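Local atomic coordinates of rhamnosidase B (Bacillus sp., PDB entry 2OKX), a protein that hydrolyses terminal non-reducing alpha-L-rhamnose residues from rhamnosides, as a glycoside hydrolase of family 78. Residues G578-V590 with H862-S874. Numbering follows the deposited sequence. Where two conformers were deposited one is given.
Sequences GDSRNEALVNYYV and HAWSAAPGYFLGS
Tyr589 and Tyr870 meet in an offset edge-to-face pair: the edge of Tyr870 is turned toward the face of Tyr589, with the ring planes at 80° and CE1 of Tyr589 3.6 Å from CE1 of Tyr870. Tyr870 reaches this place because its CG lies anti to the backbone N, which swings the ring alongside helix 578-590, where CD1 also meets CB of Leu585. A tyrosine suits position 589: its flat ring receives that edge and rests against the backbone of Gly873 and Ser874, while its OH, 3.6 Å from Ser874 CB, is hydrogen-bonded to the backbone O of Val879. With an alanine here, the edge of Tyr870 would probably lose its facing ring, a gap would open beside Gly873 and Ser874, and the Val879 carbonyl would lose its hydroxyl partner. Glycine suits position 869, since a CB there would run into Val586 CG1, and position 873, where one would be tight against Tyr589 CD2. Branched Val586 fills two places at once: CG1 packs 4.1 Å from Ala866 CB, while CG2 touches Tyr870 CB. The axes of helices 578-590 and 868-874 approach to 7.9 Å at 49°, a close packing within the six-hairpin glycosidase domain, the (alpha/alpha)6 barrel of family 78. Toward the other end of the contact, Asp579 OD1 lies above the Trp864 ring plane, offset toward the rim and 3.3 Å from CE3, with carboxylate and ring planes 19° apart. A water bridges Asp579 OD1 and Trp864 N, accepting from the latter (2.9 Å); OD1 is also hydrogen-bonded to a glycerol, probably from the crystallisation liquor, though such molecules often mark pockets. Further out, Trp864 NE1 is bonded to Glu841 O and its ring stacks on Phe802, while helix 544-559 adds Thr557 against Val586 and Ala866.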
loop_
_atom_site.group_PDB
_atom_site.type_symbol
_atom_site.label_atom_id
_atom_site.label_comp_id
_atom_site.label_asym_id
_atom_site.label_seq_id
_atom_site.Cartn_x
_atom_site.Cartn_y
_atom_site.Cartn_z
ATOM N N GLY A 578 1.211 12.505 -0.945
ATOM C CA GLY A 578 0.573 13.261 0.118
ATOM C C GLY A 578 0.812 12.674 1.495
ATOM O O GLY A 578 1.157 13.391 2.436
ATOM N N ASP A 579 0.629 11.363 1.619
ATOM C CA ASP A 579 0.814 10.684 2.897
ATOM C C ASP A 579 2.231 10.871 3.440
ATOM O O ASP A 579 2.425 11.094 4.638
ATOM C CB ASP A 579 0.559 9.176 2.758
ATOM C CG ASP A 579 -0.806 8.849 2.176
ATOM O OD1 ASP A 579 -1.448 7.896 2.676
ATOM O OD2 ASP A 579 -1.230 9.519 1.212
ATOM N N SER A 580 3.214 10.778 2.548
ATOM C CA SER A 580 4.617 10.876 2.932
ATOM C C SER A 580 5.038 12.142 3.672
ATOM O O SER A 580 6.000 12.109 4.433
ATOM C CB SER A 580 5.513 10.690 1.703
ATOM O OG SER A 580 5.526 11.852 0.897
ATOM N N ARG A 581 4.352 13.256 3.447
ATOM C CA ARG A 581 4.720 14.487 4.144
ATOM C C ARG A 581 4.556 14.297 5.652
ATOM O O ARG A 581 5.472 14.588 6.424
ATOM C CB ARG A 581 3.867 15.665 3.666
ATOM C CG ARG A 581 4.221 17.001 4.325
ATOM C CD ARG A 581 3.380 17.270 5.570
ATOM N NE ARG A 581 3.830 18.465 6.286
ATOM C CZ ARG A 581 3.142 19.064 7.257
ATOM N NH1 ARG A 581 3.628 20.147 7.852
ATOM N NH2 ARG A 581 1.962 18.587 7.632
ATOM N N ASN A 582 3.396 13.797 6.067
ATOM C CA ASN A 582 3.148 13.570 7.486
ATOM C C ASN A 582 4.009 12.424 8.000
ATOM O O ASN A 582 4.571 12.498 9.090
ATOM C CB ASN A 582 1.672 13.249 7.734
ATOM C CG ASN A 582 0.769 14.457 7.550
ATOM O OD1 ASN A 582 1.228 15.562 7.256
ATOM N ND2 ASN A 582 -0.528 14.247 7.729
ATOM N N GLU A 583 4.112 11.362 7.208
ATOM C CA GLU A 583 4.901 10.209 7.605
ATOM C C GLU A 583 6.362 10.580 7.847
ATOM O O GLU A 583 6.991 10.049 8.756
ATOM C CB GLU A 583 4.797 9.106 6.546
ATOM C CG GLU A 583 3.374 8.598 6.340
ATOM C CD GLU A 583 3.270 7.590 5.203
ATOM O OE1 GLU A 583 3.691 7.923 4.078
ATOM O OE2 GLU A 583 2.761 6.472 5.433
ATOM N N ALA A 584 6.896 11.501 7.050
ATOM C CA ALA A 584 8.288 11.911 7.217
ATOM C C ALA A 584 8.482 12.609 8.558
ATOM O O ALA A 584 9.437 12.330 9.279
ATOM C CB ALA A 584 8.716 12.845 6.067
ATOM N N LEU A 585 7.581 13.529 8.887
ATOM C CA LEU A 585 7.677 14.257 10.151
ATOM C C LEU A 585 7.586 13.331 11.359
ATOM O O LEU A 585 8.340 13.484 12.323
ATOM C CB LEU A 585 6.581 15.319 10.240
ATOM C CG LEU A 585 6.696 16.485 9.252
ATOM C CD1 LEU A 585 5.467 17.367 9.369
ATOM C CD2 LEU A 585 7.960 17.283 9.536
ATOM N N VAL A 586 6.652 12.384 11.329
ATOM C CA VAL A 586 6.527 11.452 12.445
ATOM C C VAL A 586 7.827 10.663 12.547
ATOM O O VAL A 586 8.370 10.466 13.635
ATOM C CB VAL A 586 5.359 10.481 12.238
ATOM C CG1 VAL A 586 5.297 9.486 13.384
ATOM C CG2 VAL A 586 4.059 11.265 12.149
ATOM N N ASN A 587 8.328 10.230 11.398
ATOM C CA ASN A 587 9.578 9.484 11.331
ATOM C C ASN A 587 10.732 10.249 11.989
ATOM O O ASN A 587 11.539 9.664 12.713
ATOM C CB ASN A 587 9.919 9.189 9.867
ATOM C CG ASN A 587 11.409 9.053 9.631
ATOM O OD1 ASN A 587 12.050 8.130 10.133
ATOM N ND2 ASN A 587 11.972 9.986 8.866
ATOM N N TYR A 588 10.813 11.551 11.737
ATOM C CA TYR A 588 11.887 12.361 12.318
ATOM C C TYR A 588 11.880 12.269 13.839
ATOM O O TYR A 588 12.934 12.226 14.480
ATOM C CB TYR A 588 11.737 13.841 11.909
ATOM C CG TYR A 588 11.935 14.129 10.434
ATOM C CD1 TYR A 588 11.254 15.178 9.819
ATOM C CD2 TYR A 588 12.797 13.358 9.655
ATOM C CE1 TYR A 588 11.416 15.452 8.467
ATOM C CE2 TYR A 588 12.972 13.627 8.293
ATOM C CZ TYR A 588 12.273 14.673 7.707
ATOM O OH TYR A 588 12.396 14.923 6.359
ATOM N N TYR A 589 10.689 12.246 14.426
ATOM C CA TYR A 589 10.604 12.186 15.877
ATOM C C TYR A 589 10.688 10.797 16.498
ATOM O O TYR A 589 11.218 10.652 17.599
ATOM C CB TYR A 589 9.334 12.894 16.363
ATOM C CG TYR A 589 9.511 14.395 16.513
ATOM C CD1 TYR A 589 9.690 15.209 15.398
ATOM C CD2 TYR A 589 9.534 14.991 17.776
ATOM C CE1 TYR A 589 9.894 16.587 15.533
ATOM C CE2 TYR A 589 9.735 16.369 17.923
ATOM C CZ TYR A 589 9.915 17.156 16.798
ATOM O OH TYR A 589 10.112 18.512 16.931
ATOM N N VAL A 590 10.194 9.775 15.808
ATOM C CA VAL A 590 10.231 8.432 16.385
ATOM C C VAL A 590 11.392 7.542 15.944
ATOM O O VAL A 590 11.798 6.652 16.694
ATOM C CB VAL A 590 8.902 7.681 16.132
ATOM C CG1 VAL A 590 7.727 8.553 16.567
ATOM C CG2 VAL A 590 8.781 7.289 14.677
ATOM N N HIS A 862 -2.528 3.232 8.487
ATOM C CA HIS A 862 -2.144 4.294 7.550
ATOM C C HIS A 862 -1.278 5.282 8.320
ATOM O O HIS A 862 -1.780 6.013 9.172
ATOM C CB HIS A 862 -3.388 5.024 7.019
ATOM C CG HIS A 862 -3.760 4.656 5.616
ATOM N ND1 HIS A 862 -3.778 5.571 4.584
ATOM C CD2 HIS A 862 -4.141 3.475 5.076
ATOM C CE1 HIS A 862 -4.154 4.969 3.470
ATOM N NE2 HIS A 862 -4.381 3.697 3.741
ATOM N N ALA A 863 0.017 5.307 8.020
ATOM C CA ALA A 863 0.926 6.199 8.731
ATOM C C ALA A 863 0.602 7.675 8.543
ATOM O O ALA A 863 1.116 8.515 9.276
ATOM C CB ALA A 863 2.380 5.920 8.327
ATOM N N TRP A 864 -0.243 8.009 7.572
ATOM C CA TRP A 864 -0.579 9.415 7.394
ATOM C C TRP A 864 -1.462 9.851 8.570
ATOM O O TRP A 864 -1.728 11.041 8.764
ATOM C CB TRP A 864 -1.258 9.648 6.026
ATOM C CG TRP A 864 -2.727 9.312 5.896
ATOM C CD1 TRP A 864 -3.505 8.594 6.764
ATOM C CD2 TRP A 864 -3.588 9.695 4.813
ATOM N NE1 TRP A 864 -4.798 8.511 6.289
ATOM C CE2 TRP A 864 -4.874 9.178 5.093
ATOM C CE3 TRP A 864 -3.395 10.427 3.632
ATOM C CZ2 TRP A 864 -5.965 9.371 4.234
ATOM C CZ3 TRP A 864 -4.480 10.621 2.776
ATOM C CH2 TRP A 864 -5.750 10.093 3.085
ATOM N N SER A 865 -1.860 8.868 9.379
ATOM C CA SER A 865 -2.705 9.080 10.556
ATOM C C SER A 865 -1.920 9.015 11.874
ATOM O O SER A 865 -2.523 9.055 12.948
ATOM C CB SER A 865 -3.799 8.007 10.619
ATOM O OG SER A 865 -4.688 8.079 9.518
ATOM N N ALA A 866 -0.593 8.920 11.804
ATOM C CA ALA A 866 0.223 8.800 13.019
ATOM C C ALA A 866 0.603 10.109 13.719
ATOM O O ALA A 866 1.623 10.174 14.413
ATOM C CB ALA A 866 1.492 7.994 12.708
ATOM N N ALA A 867 -0.227 11.133 13.562
ATOM C CA ALA A 867 0.018 12.444 14.168
ATOM C C ALA A 867 0.599 12.475 15.589
ATOM O O ALA A 867 1.556 13.207 15.850
ATOM C CB ALA A 867 -1.265 13.278 14.125
ATOM N N PRO A 868 0.032 11.694 16.530
ATOM C CA PRO A 868 0.568 11.716 17.898
ATOM C C PRO A 868 2.075 11.478 17.984
ATOM O O PRO A 868 2.740 12.013 18.875
ATOM C CB PRO A 868 -0.237 10.623 18.605
ATOM C CG PRO A 868 -1.558 10.662 17.867
ATOM C CD PRO A 868 -1.112 10.767 16.432
ATOM N N GLY A 869 2.605 10.678 17.062
ATOM C CA GLY A 869 4.032 10.389 17.060
ATOM C C GLY A 869 4.878 11.632 16.845
ATOM O O GLY A 869 6.065 11.657 17.179
ATOM N N TYR A 870 4.266 12.667 16.285
ATOM C CA TYR A 870 4.958 13.925 16.035
ATOM C C TYR A 870 4.589 14.985 17.071
ATOM O O TYR A 870 5.468 15.598 17.670
ATOM C CB TYR A 870 4.613 14.447 14.640
ATOM C CG TYR A 870 5.077 15.869 14.366
ATOM C CD1 TYR A 870 6.422 16.156 14.113
ATOM C CD2 TYR A 870 4.165 16.920 14.347
ATOM C CE1 TYR A 870 6.848 17.467 13.842
ATOM C CE2 TYR A 870 4.573 18.229 14.080
ATOM C CZ TYR A 870 5.913 18.493 13.828
ATOM O OH TYR A 870 6.300 19.785 13.547
ATOM N N PHE A 871 3.291 15.191 17.293
ATOM C CA PHE A 871 2.856 16.229 18.221
ATOM C C PHE A 871 3.162 16.052 19.698
ATOM O O PHE A 871 3.380 17.043 20.395
ATOM C CB PHE A 871 1.358 16.518 18.038
ATOM C CG PHE A 871 1.026 17.114 16.703
ATOM C CD1 PHE A 871 0.635 16.305 15.641
ATOM C CD2 PHE A 871 1.196 18.478 16.481
ATOM C CE1 PHE A 871 0.423 16.841 14.376
ATOM C CE2 PHE A 871 0.988 19.026 15.220
ATOM C CZ PHE A 871 0.603 18.207 14.162
ATOM N N LEU A 872 3.186 14.816 20.189
ATOM C CA LEU A 872 3.474 14.611 21.603
ATOM C C LEU A 872 4.907 15.044 21.913
ATOM O O LEU A 872 5.157 15.700 22.923
ATOM C CB LEU A 872 3.244 13.145 22.002
ATOM C CG LEU A 872 1.773 12.710 21.914
ATOM C CD1 LEU A 872 1.624 11.231 22.290
ATOM C CD2 LEU A 872 0.931 13.584 22.843
ATOM N N GLY A 873 5.842 14.693 21.038
ATOM C CA GLY A 873 7.222 15.090 21.265
ATOM C C GLY A 873 7.481 16.561 20.955
ATOM O O GLY A 873 8.290 17.208 21.623
ATOM N N SER A 874 6.787 17.102 19.957
ATOM C CA SER A 874 6.989 18.495 19.557
ATOM C C SER A 874 6.156 19.522 20.324
ATOM O O SER A 874 6.695 20.463 20.916
ATOM C CB SER A 874 6.736 18.656 18.053
ATOM O OG SER A 874 5.385 18.393 17.719
HETATM O O HOH W 1 -0.685 6.634 5.105
#